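Long-range contacts in alanine racemase (Actinobacillus succinogenes, PDB 3C3K), which has the two-lobed periplasmic binding protein-like fold, with parallel sheets flanked by helices, and probably binds a small ligand between its lobes: residues Y114-Q118 / W269-R273; D193-A197 / G221-S225. One frame throughout, in Å; residues are numbered along the deposited sequence.

Contact 1 of 2, residues Y114-Q118 / W269-R273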
loop_
_atom_site.group_PDB
_atom_site.type_symbol
_atom_site.label_atom_id
_atom_site.label_comp_id
_atom_site.label_asym_id
_atom_site.label_seq_id
_atom_site.Cartn_x
_atom_site.Cartn_y
_atom_site.Cartn_z
ATOM N N TYR B 114 21.498 -4.759 -16.038
ATOM C CA TYR B 114 20.661 -4.791 -17.250
ATOM C C TYR B 114 19.960 -3.474 -17.485
ATOM O O TYR B 114 19.872 -3.047 -18.590
ATOM C CB TYR B 114 19.546 -5.840 -17.141
ATOM C CG TYR B 114 18.864 -6.107 -18.470
ATOM C CD1 TYR B 114 17.741 -5.395 -18.861
ATOM C CD2 TYR B 114 19.362 -7.086 -19.335
ATOM C CE1 TYR B 114 17.102 -5.656 -20.102
ATOM C CE2 TYR B 114 18.748 -7.365 -20.578
ATOM C CZ TYR B 114 17.636 -6.625 -20.961
ATOM O OH TYR B 114 17.047 -6.932 -22.165
ATOM N N VAL B 115 19.416 -2.879 -16.438
ATOM C CA VAL B 115 18.872 -1.483 -16.475
ATOM C C VAL B 115 19.866 -0.485 -17.026
ATOM O O VAL B 115 19.578 0.210 -17.989
ATOM C CB VAL B 115 18.328 -1.057 -15.125
ATOM C CG1 VAL B 115 18.027 0.479 -15.140
ATOM C CG2 VAL B 115 17.047 -1.934 -14.782
ATOM N N VAL B 116 21.054 -0.441 -16.440
ATOM C CA VAL B 116 22.118 0.424 -16.946
ATOM C C VAL B 116 22.513 0.087 -18.386
ATOM O O VAL B 116 22.647 0.988 -19.213
ATOM C CB VAL B 116 23.345 0.383 -16.056
ATOM C CG1 VAL B 116 24.473 1.220 -16.661
ATOM C CG2 VAL B 116 22.979 0.897 -14.679
ATOM N N ASP B 117 22.657 -1.184 -18.713
ATOM C CA ASP B 117 23.011 -1.482 -20.095
ATOM C C ASP B 117 21.963 -0.947 -21.067
ATOM O O ASP B 117 22.339 -0.476 -22.119
ATOM C CB ASP B 117 23.185 -2.976 -20.358
ATOM C CG ASP B 117 24.367 -3.550 -19.668
ATOM O OD1 ASP B 117 25.242 -2.806 -19.168
ATOM O OD2 ASP B 117 24.414 -4.781 -19.629
ATOM N N GLN B 118 20.662 -1.037 -20.725
ATOM C CA GLN B 118 19.610 -0.583 -21.634
ATOM C C GLN B 118 19.610 0.921 -21.780
ATOM O O GLN B 118 19.518 1.434 -22.879
ATOM C CB GLN B 118 18.224 -1.019 -21.175
ATOM C CG GLN B 118 18.024 -2.513 -21.093
ATOM C CD GLN B 118 18.702 -3.235 -22.187
ATOM O OE1 GLN B 118 18.325 -3.105 -23.351
ATOM N NE2 GLN B 118 19.687 -4.060 -21.831
ATOM N N TRP B 269 13.082 -11.903 -13.139
ATOM C CA TRP B 269 12.589 -10.533 -13.294
ATOM C C TRP B 269 12.437 -10.221 -14.767
ATOM O O TRP B 269 13.091 -10.847 -15.587
ATOM C CB TRP B 269 13.580 -9.554 -12.670
ATOM C CG TRP B 269 14.965 -9.740 -13.195
ATOM C CD1 TRP B 269 15.945 -10.527 -12.660
ATOM C CD2 TRP B 269 15.523 -9.143 -14.378
ATOM N NE1 TRP B 269 17.074 -10.472 -13.439
ATOM C CE2 TRP B 269 16.844 -9.608 -14.489
ATOM C CE3 TRP B 269 15.025 -8.250 -15.349
ATOM C CZ2 TRP B 269 17.686 -9.231 -15.543
ATOM C CZ3 TRP B 269 15.859 -7.868 -16.420
ATOM C CH2 TRP B 269 17.170 -8.381 -16.518
ATOM N N LYS B 270 11.644 -9.221 -15.106
ATOM C CA LYS B 270 11.514 -8.814 -16.491
ATOM C C LYS B 270 11.702 -7.308 -16.589
ATOM O O LYS B 270 11.169 -6.549 -15.778
ATOM C CB LYS B 270 10.139 -9.268 -17.077
ATOM C CG LYS B 270 10.078 -9.123 -18.599
ATOM C CD LYS B 270 8.686 -9.427 -19.282
ATOM C CE LYS B 270 8.862 -9.872 -20.812
ATOM N NZ LYS B 270 7.969 -11.129 -21.157
ATOM N N PHE B 271 12.436 -6.864 -17.604
ATOM C CA PHE B 271 12.568 -5.430 -17.852
ATOM C C PHE B 271 11.431 -5.084 -18.711
ATOM O O PHE B 271 11.321 -5.614 -19.780
ATOM C CB PHE B 271 13.810 -5.154 -18.625
ATOM C CG PHE B 271 14.062 -3.732 -18.876
ATOM C CD1 PHE B 271 14.606 -2.923 -17.870
ATOM C CD2 PHE B 271 13.850 -3.186 -20.141
ATOM C CE1 PHE B 271 14.927 -1.636 -18.129
ATOM C CE2 PHE B 271 14.172 -1.869 -20.413
ATOM C CZ PHE B 271 14.696 -1.089 -19.410
ATOM N N VAL B 272 10.552 -4.253 -18.206
ATOM C CA VAL B 272 9.314 -3.897 -18.930
ATOM C C VAL B 272 9.438 -2.445 -19.425
ATOM O O VAL B 272 9.502 -1.515 -18.644
ATOM C CB VAL B 272 8.080 -4.091 -18.027
ATOM C CG1 VAL B 272 6.906 -3.477 -18.637
ATOM C CG2 VAL B 272 7.864 -5.600 -17.727
ATOM N N ARG B 273 9.524 -2.295 -20.741
ATOM C CA ARG B 273 9.768 -1.007 -21.402
ATOM C C ARG B 273 8.507 -0.215 -21.572
ATOM O O ARG B 273 7.556 -0.676 -22.238
ATOM C CB ARG B 273 10.341 -1.212 -22.786
ATOM C CG ARG B 273 11.421 -2.247 -22.813
ATOM C CD ARG B 273 11.622 -2.883 -24.211
ATOM N NE ARG B 273 12.841 -3.674 -24.170
ATOM C CZ ARG B 273 14.053 -3.130 -24.121
ATOM N NH1 ARG B 273 15.117 -3.914 -24.048
ATOM N NH2 ARG B 273 14.199 -1.802 -24.139
#
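Y114 on helix 108-121 reaches between W269, just before the short strand 270-272, and F271 within it. With CG anti to the backbone N (chi1 -168°), the phenol is carried out from the helix to the two rings. The CB of Y114 already lies 3.5 Å from CH2 of W269, and the next atom, CG, is closer still to the same CH2, at 3.4 Å. The indole edge meets one face of the phenol ring in an offset edge-to-face pair, planes at 60°. Q118 NE2 sits over the other face, 3.3 Å above its plane, while making a weak hydrogen bond to Y114 O. Further out, CE1 of Y114 touches CB of F271 at 3.6 Å, and the phenol turns an edge to the F271 face, ring centroids 5.6 Å apart. At the tip, OH comes no nearer than 4.0 Å to NH1 of R273, too far to bond. Q118 packs beside the cluster: its CG makes a CH-pi contact over one face of the F271 ring, and its OE1 takes a weak hydrogen bond from R273 NH1 (3.4 Å), arriving at the guanidinium edge. V115 CG2 closes on the rim of F271. With just that one weak polar bond across, cohesion rests mainly on the three aromatic rings.

Contact 2 of 2, residues D193-A197 / G221-S225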
loop_
_atom_site.group_PDB
_atom_site.type_symbol
_atom_site.label_atom_id
_atom_site.label_comp_id
_atom_site.label_asym_id
_atom_site.label_seq_id
_atom_site.Cartn_x
_atom_site.Cartn_y
_atom_site.Cartn_z
ATOM N N ASP B 193 9.334 1.837 -7.966
ATOM C CA ASP B 193 8.390 2.615 -8.743
ATOM C C ASP B 193 7.804 3.807 -7.961
ATOM O O ASP B 193 7.461 4.767 -8.549
ATOM C CB ASP B 193 7.220 1.725 -9.196
ATOM C CG ASP B 193 7.654 0.644 -10.146
ATOM O OD1 ASP B 193 8.701 0.821 -10.807
ATOM O OD2 ASP B 193 6.917 -0.333 -10.317
ATOM N N VAL B 194 7.669 3.716 -6.648
ATOM C CA VAL B 194 7.091 4.821 -5.832
ATOM C C VAL B 194 8.019 6.072 -5.941
ATOM O O VAL B 194 7.570 7.202 -6.120
ATOM C CB VAL B 194 6.934 4.390 -4.370
ATOM C CG1 VAL B 194 6.445 5.540 -3.502
ATOM C CG2 VAL B 194 5.939 3.225 -4.243
ATOM N N LEU B 195 9.312 5.838 -5.829
ATOM C CA LEU B 195 10.287 6.938 -5.905
ATOM C C LEU B 195 10.345 7.471 -7.325
ATOM O O LEU B 195 10.527 8.664 -7.520
ATOM C CB LEU B 195 11.652 6.408 -5.463
ATOM C CG LEU B 195 11.633 6.011 -3.987
ATOM C CD1 LEU B 195 13.031 5.394 -3.688
ATOM C CD2 LEU B 195 11.309 7.217 -3.048
ATOM N N ALA B 196 10.164 6.598 -8.315
ATOM C CA ALA B 196 10.273 7.000 -9.744
ATOM C C ALA B 196 9.075 7.866 -10.134
ATOM O O ALA B 196 9.193 8.804 -10.930
ATOM C CB ALA B 196 10.402 5.775 -10.679
ATOM N N ALA B 197 7.911 7.578 -9.543
ATOM C CA ALA B 197 6.718 8.385 -9.817
ATOM C C ALA B 197 6.959 9.826 -9.367
ATOM O O ALA B 197 6.494 10.767 -10.009
ATOM C CB ALA B 197 5.507 7.796 -9.127
ATOM N N GLY B 221 7.483 -3.092 -10.501
ATOM C CA GLY B 221 6.372 -3.351 -11.427
ATOM C C GLY B 221 5.061 -3.327 -10.668
ATOM O O GLY B 221 4.254 -4.194 -10.862
ATOM N N VAL B 222 4.880 -2.362 -9.745
ATOM C CA VAL B 222 3.620 -2.192 -8.985
ATOM C C VAL B 222 2.659 -1.279 -9.775
ATOM O O VAL B 222 3.055 -0.753 -10.815
ATOM C CB VAL B 222 3.858 -1.748 -7.529
ATOM C CG1 VAL B 222 4.505 -2.878 -6.737
ATOM C CG2 VAL B 222 4.789 -0.439 -7.461
ATOM N N ASP B 223 1.387 -1.206 -9.385
ATOM C CA ASP B 223 0.385 -0.458 -10.191
ATOM C C ASP B 223 0.742 1.003 -10.467
ATOM O O ASP B 223 0.427 1.503 -11.543
ATOM C CB ASP B 223 -0.995 -0.435 -9.543
ATOM C CG ASP B 223 -1.683 -1.753 -9.634
ATOM O OD1 ASP B 223 -1.057 -2.730 -10.130
ATOM O OD2 ASP B 223 -2.835 -1.815 -9.174
ATOM N N ILE B 224 1.427 1.678 -9.547
ATOM C CA ILE B 224 1.767 3.094 -9.798
ATOM C C ILE B 224 2.530 3.246 -11.099
ATOM O O ILE B 224 2.419 4.253 -11.794
ATOM C CB ILE B 224 2.503 3.820 -8.602
ATOM C CG1 ILE B 224 2.418 5.359 -8.734
ATOM C CG2 ILE B 224 3.989 3.475 -8.540
ATOM C CD1 ILE B 224 0.976 5.910 -8.736
ATOM N N SER B 225 3.301 2.229 -11.448
ATOM C CA SER B 225 4.082 2.303 -12.670
ATOM C C SER B 225 3.182 2.322 -13.929
ATOM O O SER B 225 3.646 2.686 -15.032
ATOM C CB SER B 225 5.101 1.178 -12.702
ATOM O OG SER B 225 4.495 -0.052 -13.073
#
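D193, the first residue of helix 193-205, sends its carboxylate into the loop 221-225, and two consecutive backbone N-H groups converge on its OD2. V222 N is 2.9 Å from OD2 and approaches nearly along the C-O bond direction; G221 N lies 2.8 Å from OD2, but its N-H is bent away (128°), and the bond is weak. The side chain takes chi1 -65°, with CG turned back beside the backbone N, and this brings OD2 to the start of the loop. The other carboxylate oxygen, OD1, is hydrogen-bonded to T234 OG1, so both carboxylate oxygens have partners. S225 CB rests against OD2 at 3.4 Å, while CG2 of V222 and CG2 of I224 both press on CB of D193, each at 3.7 Å. The backbone O of D193 receives the helix bond from A197 N and also meets I224 CG2.

V194 comes next, with I224 CG2 near its backbone N; its side chain and that of V222 both lean on P21 of helix 21-35 in the other lobe. Helix and loop each follow a strand of the four-stranded parallel sheet, 187-190 and 215-217, so the pair belongs to the strand-to-helix connections of an alpha/beta lobe in a periplasmic binding protein-like fold.

One turn after D193, A197 turns its CB to I224 CG1, 4.0 Å away. The isoleucine has chi1 -162°, which extends CG1 along the helix to A197 and leaves CG2 for D193. I224 also packs on I227 of the second subunit. The loop keeps its own bend through V222 O, which accepts from both S225 N and S225 OG, the hydroxyl at 2.8 Å from that O.

Overall arrangement
The centres of the two contacts lie 15 Å apart, and their nearest atoms are about 7 Å from each other, so they do not touch. In sequence contact 2 is nested inside the long loop that contact 1 closes. What joins them is strand 234-236, antiparallel to 270-272: T234 pairs through its backbone with V272 and through its hydroxyl with D193, while Q236 pairs with K270 and gives its side-chain amide to G221 O. Contact 1 is an aromatic surface contact of helix 108-121; contact 2 is more buried, faces P21 of the other lobe, and borders the second subunit.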